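Local coordinates for protein eukaryotic translation initiation factor 5A-2 (Arabidopsis thaliana, PDB 3HKS) that promotes translation elongation and termination, binding between the exit and peptidyl sites of the ribosome to rescue it when stalled, notably on polyproline-containing peptides, at residues 31-39 against 47-55; 61-69 against 79-88. All blocks are in the same frame, centred on the assembly; numbering follows the deposited sequence.

Interaction 1: 31-39 against 47-55; sequences AGNIRKGGH and CKVVEVSTS. With EDO (1,2-ethanediol), chain C.
C47 meets H39 through its backbone: C47 O lies 3.2 Å from H39 CA, a CA-H...O contact, and approaches the imidazole obliquely. K48 pairs with H39 as an antiparallel non-hydrogen-bonded pair, the two side chains on the same face of the sheet. K48 CB rests 3.8 Å from H39 CD2, and because the lysine chain bends at chi3 (-104°), its CE comes 3.3 Å from G37 O. V49 is bonded through both its own N and its own O: the N donates almost straight to G38 O (2.7 Å, 172° at the hydrogen), and the O accepts from G37 N at 2.6 Å. The valine side chain points toward 31-39, where CG2 meets I34 CG2 at 3.8 Å, the two side chains crossing at about a right angle. The extended aliphatic chain of K36 lies against the V50 carbonyl, K36 CE 3.4 Å from V50 O. Further on, V52 CG2 touches K36 N at 3.8 Å. O1 of a 1,2-ethanediol, probably from the crystallisation liquor, accepts from R35 N. The type II turn R35-G38, with G37 at positive phi (97°), leads into the outermost strand 39-42 of the four-stranded antiparallel sheet in the SH3-like N-terminal domain.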
loop_
_atom_site.group_PDB
_atom_site.type_symbol
_atom_site.label_atom_id
_atom_site.label_comp_id
_atom_site.label_asym_id
_atom_site.label_seq_id
_atom_site.Cartn_x
_atom_site.Cartn_y
_atom_site.Cartn_z
ATOM N N ALA A 31 -19.904 2.823 6.356
ATOM C CA ALA A 31 -19.720 3.334 4.998
ATOM C C ALA A 31 -19.897 4.845 4.915
ATOM O O ALA A 31 -19.201 5.509 4.145
ATOM C CB ALA A 31 -20.647 2.617 4.025
ATOM N N GLY A 32 -20.802 5.398 5.730
ATOM C CA GLY A 32 -21.051 6.849 5.765
ATOM C C GLY A 32 -19.876 7.684 6.260
ATOM O O GLY A 32 -19.837 8.903 6.066
ATOM N N ASN A 33 -18.912 7.031 6.899
ATOM C CA ASN A 33 -17.700 7.717 7.387
ATOM C C ASN A 33 -16.522 7.653 6.408
ATOM O O ASN A 33 -15.540 8.348 6.591
ATOM C CB ASN A 33 -17.275 7.168 8.755
ATOM C CG ASN A 33 -17.974 7.863 9.911
ATOM O OD1 ASN A 33 -17.935 9.085 10.028
ATOM N ND2 ASN A 33 -18.603 7.084 10.780
ATOM N N ILE A 34 -16.632 6.821 5.378
ATOM C CA ILE A 34 -15.587 6.694 4.363
ATOM C C ILE A 34 -15.517 7.939 3.474
ATOM O O ILE A 34 -16.547 8.460 3.019
ATOM C CB ILE A 34 -15.762 5.430 3.480
ATOM C CG1 ILE A 34 -16.020 4.169 4.324
ATOM C CG2 ILE A 34 -14.567 5.252 2.511
ATOM C CD1 ILE A 34 -14.846 3.616 5.040
ATOM N N ARG A 35 -14.294 8.405 3.241
ATOM C CA ARG A 35 -14.040 9.620 2.486
ATOM C C ARG A 35 -13.100 9.351 1.313
ATOM O O ARG A 35 -12.268 8.435 1.353
ATOM C CB ARG A 35 -13.444 10.700 3.390
ATOM C CG ARG A 35 -14.352 11.179 4.524
ATOM C CD ARG A 35 -15.522 12.061 4.025
ATOM N NE ARG A 35 -16.419 12.424 5.129
ATOM C CZ ARG A 35 -17.513 11.744 5.475
ATOM N NH1 ARG A 35 -17.886 10.658 4.802
ATOM N NH2 ARG A 35 -18.235 12.148 6.508
ATOM N N LYS A 36 -13.263 10.156 0.266
ATOM C CA LYS A 36 -12.361 10.174 -0.877
ATOM C C LYS A 36 -10.928 10.347 -0.371
ATOM O O LYS A 36 -10.650 11.230 0.438
ATOM C CB LYS A 36 -12.752 11.318 -1.831
ATOM C CG LYS A 36 -11.941 11.369 -3.128
ATOM C CD LYS A 36 -12.303 12.604 -3.963
ATOM C CE LYS A 36 -11.285 12.866 -5.088
ATOM N NZ LYS A 36 -11.639 14.095 -5.902
ATOM N N GLY A 37 -10.031 9.487 -0.827
ATOM C CA GLY A 37 -8.638 9.511 -0.359
ATOM C C GLY A 37 -8.343 8.517 0.754
ATOM O O GLY A 37 -7.175 8.246 1.047
ATOM N N GLY A 38 -9.398 7.984 1.382
ATOM C CA GLY A 38 -9.287 6.912 2.359
ATOM C C GLY A 38 -9.243 5.573 1.641
ATOM O O GLY A 38 -9.222 5.524 0.407
ATOM N N HIS A 39 -9.247 4.486 2.416
ATOM C CA HIS A 39 -9.205 3.134 1.876
ATOM C C HIS A 39 -10.391 2.274 2.304
ATOM O O HIS A 39 -11.036 2.515 3.325
ATOM C CB HIS A 39 -7.880 2.436 2.247
ATOM C CG HIS A 39 -6.668 3.140 1.721
ATOM N ND1 HIS A 39 -6.048 4.160 2.406
ATOM C CD2 HIS A 39 -5.983 2.995 0.562
ATOM C CE1 HIS A 39 -5.029 4.613 1.698
ATOM N NE2 HIS A 39 -4.966 3.923 0.574
ATOM N N CYS A 47 -8.106 -0.956 -1.520
ATOM C CA CYS A 47 -8.274 0.044 -2.565
ATOM C C CYS A 47 -8.317 1.436 -1.982
ATOM O O CYS A 47 -8.812 1.623 -0.876
ATOM C CB CYS A 47 -9.549 -0.209 -3.371
ATOM S SG CYS A 47 -9.759 -1.873 -3.964
ATOM N N LYS A 48 -7.809 2.415 -2.731
ATOM C CA LYS A 48 -7.940 3.815 -2.334
ATOM C C LYS A 48 -9.202 4.380 -2.943
ATOM O O LYS A 48 -9.432 4.232 -4.137
ATOM C CB LYS A 48 -6.738 4.661 -2.764
ATOM C CG LYS A 48 -6.963 6.152 -2.507
ATOM C CD LYS A 48 -5.736 7.005 -2.717
ATOM C CE LYS A 48 -5.161 7.397 -1.363
ATOM N NZ LYS A 48 -4.412 8.678 -1.397
ATOM N N VAL A 49 -10.009 5.037 -2.114
ATOM C CA VAL A 49 -11.276 5.625 -2.553
ATOM C C VAL A 49 -11.040 6.902 -3.372
ATOM O O VAL A 49 -10.452 7.876 -2.871
ATOM C CB VAL A 49 -12.249 5.897 -1.353
ATOM C CG1 VAL A 49 -13.559 6.505 -1.850
ATOM C CG2 VAL A 49 -12.532 4.607 -0.589
ATOM N N VAL A 50 -11.509 6.880 -4.620
ATOM C CA VAL A 50 -11.387 8.023 -5.540
ATOM C C VAL A 50 -12.718 8.769 -5.798
ATOM O O VAL A 50 -12.717 9.958 -6.135
ATOM C CB VAL A 50 -10.670 7.637 -6.896
ATOM C CG1 VAL A 50 -9.202 7.233 -6.647
ATOM C CG2 VAL A 50 -11.418 6.534 -7.647
ATOM N N GLU A 51 -13.846 8.085 -5.611
ATOM C CA GLU A 51 -15.166 8.714 -5.750
ATOM C C GLU A 51 -16.149 8.169 -4.708
ATOM O O GLU A 51 -16.245 6.958 -4.512
ATOM C CB GLU A 51 -15.729 8.500 -7.172
ATOM C CG GLU A 51 -14.816 9.016 -8.317
ATOM C CD GLU A 51 -15.248 8.563 -9.721
ATOM O OE1 GLU A 51 -14.356 8.242 -10.551
ATOM O OE2 GLU A 51 -16.475 8.539 -9.998
ATOM N N VAL A 52 -16.871 9.069 -4.043
ATOM C CA VAL A 52 -17.984 8.688 -3.170
ATOM C C VAL A 52 -19.227 9.450 -3.595
ATOM O O VAL A 52 -19.197 10.681 -3.699
ATOM C CB VAL A 52 -17.733 9.054 -1.676
ATOM C CG1 VAL A 52 -18.877 8.526 -0.795
ATOM C CG2 VAL A 52 -16.381 8.532 -1.187
ATOM N N SER A 53 -20.319 8.719 -3.829
ATOM C CA SER A 53 -21.636 9.351 -3.968
ATOM C C SER A 53 -22.722 8.625 -3.157
ATOM O O SER A 53 -22.562 7.460 -2.773
ATOM C CB SER A 53 -22.038 9.502 -5.442
ATOM O OG SER A 53 -22.169 8.254 -6.086
ATOM N N THR A 54 -23.817 9.320 -2.881
ATOM C CA THR A 54 -24.902 8.734 -2.096
ATOM C C THR A 54 -26.197 8.746 -2.887
ATOM O O THR A 54 -26.365 9.567 -3.794
ATOM C CB THR A 54 -25.110 9.468 -0.748
ATOM O OG1 THR A 54 -25.326 10.855 -0.995
ATOM C CG2 THR A 54 -23.889 9.303 0.171
ATOM N N SER A 55 -27.091 7.815 -2.552
ATOM C CA SER A 55 -28.456 7.801 -3.086
ATOM C C SER A 55 -29.428 7.360 -1.998
ATOM O O SER A 55 -29.052 6.663 -1.049
ATOM C CB SER A 55 -28.582 6.903 -4.335
ATOM O OG SER A 55 -28.340 5.539 -4.041
HETATM C C1 EDO C . -11.804 7.969 5.552
HETATM O O1 EDO C . -12.135 6.969 4.580
HETATM C C2 EDO C . -12.554 7.637 6.832
HETATM O O2 EDO C . -12.344 8.664 7.815
#

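Interaction 2: 61-69 against 79-88; sequences GHAKCHFVA and EDIVPSSHNC
A63 O is gripped twice by S84: the backbone N donates at 2.9 Å and the hydroxyl OG at 2.8 Å, both reaching the same face of the carbonyl plane. The hydroxyl gets there because chi1 of 54° sets OG between the serine's own N and carbonyl carbon. S84 CB also packs against C65 SG, 3.8 Å away. From here the backbones run as a ladder. C65 and V82 exchange two bonds, C65 N to V82 O and V82 N to C65 O, the second lying in the carbonyl plane; F67 and D80 form the next hydrogen-bonded pair, its D80 N to F67 O bond the longest at 3.2 Å. With segment axes at 161°, this is the antiparallel hairpin of strands 64-71 and 77-83 in the SH3-like N-terminal domain. On one face, H66 and I81 lie side by side: I81 CG2 sits over the centre of the imidazole, 4.1 Å from the centroid and 7° off the normal, a CH-pi contact. The same ring is tied through NE2 to S55 OG. V68 CG2 lies 4.0 Å from E79 OE2 on this face as well. On the opposite face V82 CG2 meets the edge of the F67 ring, 3.9 Å from CE2, while C88 SG approaches that ring obliquely.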
loop_
_atom_site.group_PDB
_atom_site.type_symbol
_atom_site.label_atom_id
_atom_site.label_comp_id
_atom_site.label_asym_id
_atom_site.label_seq_id
_atom_site.Cartn_x
_atom_site.Cartn_y
_atom_site.Cartn_z
ATOM N N GLY A 61 -36.031 6.918 3.095
ATOM C CA GLY A 61 -34.965 5.935 2.928
ATOM C C GLY A 61 -33.731 6.287 3.729
ATOM O O GLY A 61 -33.679 7.341 4.373
ATOM N N HIS A 62 -32.740 5.403 3.696
ATOM C CA HIS A 62 -31.445 5.646 4.330
ATOM C C HIS A 62 -30.397 5.622 3.235
ATOM O O HIS A 62 -30.425 4.758 2.360
ATOM C CB HIS A 62 -31.156 4.578 5.401
ATOM C CG HIS A 62 -32.274 4.418 6.378
ATOM N ND1 HIS A 62 -33.269 3.475 6.223
ATOM C CD2 HIS A 62 -32.595 5.129 7.487
ATOM C CE1 HIS A 62 -34.141 3.596 7.208
ATOM N NE2 HIS A 62 -33.755 4.590 7.989
ATOM N N ALA A 63 -29.483 6.578 3.284
ATOM C CA ALA A 63 -28.510 6.760 2.220
ATOM C C ALA A 63 -27.705 5.502 1.998
ATOM O O ALA A 63 -27.355 4.792 2.955
ATOM C CB ALA A 63 -27.579 7.947 2.535
ATOM N N LYS A 64 -27.443 5.222 0.724
ATOM C CA LYS A 64 -26.494 4.213 0.321
ATOM C C LYS A 64 -25.280 4.965 -0.170
ATOM O O LYS A 64 -25.409 6.039 -0.772
ATOM C CB LYS A 64 -27.071 3.321 -0.798
ATOM C CG LYS A 64 -28.247 2.482 -0.332
ATOM C CD LYS A 64 -29.170 2.044 -1.444
ATOM C CE LYS A 64 -30.125 3.135 -1.851
ATOM N NZ LYS A 64 -31.501 2.600 -1.895
ATOM N N CYS A 65 -24.105 4.410 0.107
ATOM C CA CYS A 65 -22.838 4.971 -0.376
ATOM C C CYS A 65 -22.351 4.168 -1.563
ATOM O O CYS A 65 -22.263 2.944 -1.498
ATOM C CB CYS A 65 -21.788 4.962 0.728
ATOM S SG CYS A 65 -22.228 5.965 2.136
ATOM N N HIS A 66 -22.049 4.876 -2.650
ATOM C CA HIS A 66 -21.569 4.266 -3.880
ATOM C C HIS A 66 -20.078 4.575 -3.990
ATOM O O HIS A 66 -19.689 5.733 -4.124
ATOM C CB HIS A 66 -22.331 4.842 -5.098
ATOM C CG HIS A 66 -23.822 4.702 -5.012
ATOM N ND1 HIS A 66 -24.575 4.121 -6.010
ATOM C CD2 HIS A 66 -24.700 5.054 -4.039
ATOM C CE1 HIS A 66 -25.848 4.121 -5.657
ATOM N NE2 HIS A 66 -25.951 4.678 -4.464
ATOM N N PHE A 67 -19.247 3.541 -3.935
ATOM C CA PHE A 67 -17.787 3.725 -3.956
ATOM C C PHE A 67 -17.161 3.385 -5.295
ATOM O O PHE A 67 -17.474 2.352 -5.894
ATOM C CB PHE A 67 -17.113 2.878 -2.867
ATOM C CG PHE A 67 -17.524 3.254 -1.479
ATOM C CD1 PHE A 67 -17.167 4.478 -0.944
ATOM C CD2 PHE A 67 -18.292 2.390 -0.712
ATOM C CE1 PHE A 67 -17.562 4.838 0.338
ATOM C CE2 PHE A 67 -18.685 2.742 0.582
ATOM C CZ PHE A 67 -18.320 3.962 1.103
ATOM N N VAL A 68 -16.259 4.251 -5.748
ATOM C CA VAL A 68 -15.293 3.877 -6.792
ATOM C C VAL A 68 -13.906 3.927 -6.141
ATOM O O VAL A 68 -13.545 4.923 -5.523
ATOM C CB VAL A 68 -15.364 4.805 -8.051
ATOM C CG1 VAL A 68 -14.418 4.312 -9.144
ATOM C CG2 VAL A 68 -16.795 4.881 -8.596
ATOM N N ALA A 69 -13.142 2.850 -6.275
ATOM C CA ALA A 69 -11.855 2.753 -5.593
ATOM C C ALA A 69 -10.796 2.072 -6.458
ATOM O O ALA A 69 -11.130 1.298 -7.352
ATOM C CB ALA A 69 -12.019 2.026 -4.233
ATOM N N GLU A 79 -15.547 -1.392 -7.472
ATOM C CA GLU A 79 -16.716 -0.624 -7.022
ATOM C C GLU A 79 -17.552 -1.406 -6.015
ATOM O O GLU A 79 -17.547 -2.635 -6.009
ATOM C CB GLU A 79 -17.602 -0.220 -8.213
ATOM C CG GLU A 79 -16.933 0.674 -9.245
ATOM C CD GLU A 79 -17.839 0.963 -10.444
ATOM O OE1 GLU A 79 -17.701 0.271 -11.481
ATOM O OE2 GLU A 79 -18.691 1.867 -10.343
ATOM N N ASP A 80 -18.293 -0.676 -5.185
ATOM C CA ASP A 80 -19.196 -1.285 -4.218
ATOM C C ASP A 80 -20.335 -0.305 -3.963
ATOM O O ASP A 80 -20.161 0.903 -4.096
ATOM C CB ASP A 80 -18.444 -1.578 -2.906
ATOM C CG ASP A 80 -18.900 -2.871 -2.222
ATOM O OD1 ASP A 80 -19.909 -3.482 -2.653
ATOM O OD2 ASP A 80 -18.225 -3.281 -1.234
ATOM N N ILE A 81 -21.506 -0.834 -3.618
ATOM C CA ILE A 81 -22.591 -0.025 -3.069
ATOM C C ILE A 81 -22.907 -0.584 -1.684
ATOM O O ILE A 81 -23.192 -1.786 -1.544
ATOM C CB ILE A 81 -23.853 -0.023 -3.960
ATOM C CG1 ILE A 81 -23.549 0.588 -5.341
ATOM C CG2 ILE A 81 -24.982 0.784 -3.281
ATOM C CD1 ILE A 81 -24.667 0.377 -6.377
ATOM N N VAL A 82 -22.841 0.288 -0.674
ATOM C CA VAL A 82 -22.981 -0.096 0.731
ATOM C C VAL A 82 -23.981 0.839 1.429
ATOM O O VAL A 82 -23.886 2.058 1.284
ATOM C CB VAL A 82 -21.598 -0.038 1.491
ATOM C CG1 VAL A 82 -21.675 -0.748 2.843
ATOM C CG2 VAL A 82 -20.457 -0.687 0.655
ATOM N N PRO A 83 -24.926 0.283 2.209
ATOM C CA PRO A 83 -25.753 1.147 3.051
ATOM C C PRO A 83 -24.856 1.958 3.954
ATOM O O PRO A 83 -23.891 1.406 4.497
ATOM C CB PRO A 83 -26.556 0.149 3.895
ATOM C CG PRO A 83 -26.607 -1.067 3.070
ATOM C CD PRO A 83 -25.270 -1.138 2.393
ATOM N N SER A 84 -25.156 3.246 4.116
ATOM C CA SER A 84 -24.298 4.144 4.900
ATOM C C SER A 84 -24.097 3.669 6.335
ATOM O O SER A 84 -23.082 3.999 6.968
ATOM C CB SER A 84 -24.828 5.581 4.883
ATOM O OG SER A 84 -26.179 5.643 5.296
ATOM N N SER A 85 -25.056 2.874 6.823
ATOM C CA SER A 85 -25.101 2.430 8.220
ATOM C C SER A 85 -24.415 1.081 8.431
ATOM O O SER A 85 -24.218 0.675 9.571
ATOM C CB SER A 85 -26.548 2.378 8.734
ATOM O OG SER A 85 -27.255 1.280 8.162
ATOM N N HIS A 86 -24.053 0.391 7.347
ATOM C CA HIS A 86 -23.296 -0.858 7.438
ATOM C C HIS A 86 -21.796 -0.538 7.493
ATOM O O HIS A 86 -21.358 0.497 6.987
ATOM C CB HIS A 86 -23.558 -1.784 6.232
ATOM C CG HIS A 86 -24.860 -2.531 6.274
ATOM N ND1 HIS A 86 -25.980 -2.072 6.940
ATOM C CD2 HIS A 86 -25.228 -3.695 5.686
ATOM C CE1 HIS A 86 -26.974 -2.927 6.777
ATOM N NE2 HIS A 86 -26.544 -3.918 6.015
ATOM N N ASN A 87 -21.014 -1.427 8.102
ATOM C CA ASN A 87 -19.556 -1.279 8.122
ATOM C C ASN A 87 -18.934 -1.703 6.820
ATOM O O ASN A 87 -19.335 -2.692 6.220
ATOM C CB ASN A 87 -18.895 -2.111 9.227
ATOM C CG ASN A 87 -19.251 -1.649 10.586
ATOM O OD1 ASN A 87 -19.438 -0.466 10.815
ATOM N ND2 ASN A 87 -19.354 -2.584 11.514
ATOM N N CYS A 88 -17.936 -0.942 6.403
ATOM C CA CYS A 88 -16.967 -1.426 5.435
ATOM C C CYS A 88 -15.823 -2.029 6.231
ATOM O O CYS A 88 -15.647 -1.718 7.405
ATOM C CB CYS A 88 -16.457 -0.263 4.587
ATOM S SG CYS A 88 -17.709 0.379 3.497
#

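How the interactions relate
Interactions 1 and 2 have centres about 9 Å apart and both reach one four-stranded antiparallel sheet, in which strands 45-55 and 64-71 are neighbours. Their seam is bonded at one end, where S53 O and H66 N are 2.6 Å apart, a probable hydrogen bond. Toward the other end, C47 CB packs on A69 CB at 3.4 Å. Midway, V50 and E51 both face V68, a classic beta bulge in strand 45-55. The contacts also meet across the interior, where I34 touches F67, and backbone bonds join A31 to H86 and G32 to S84. K59, the hypusine site by similarity and unmodified here, lies in the loop joining strands 45-55 and 64-71, between the end of interaction 1 and the start of interaction 2.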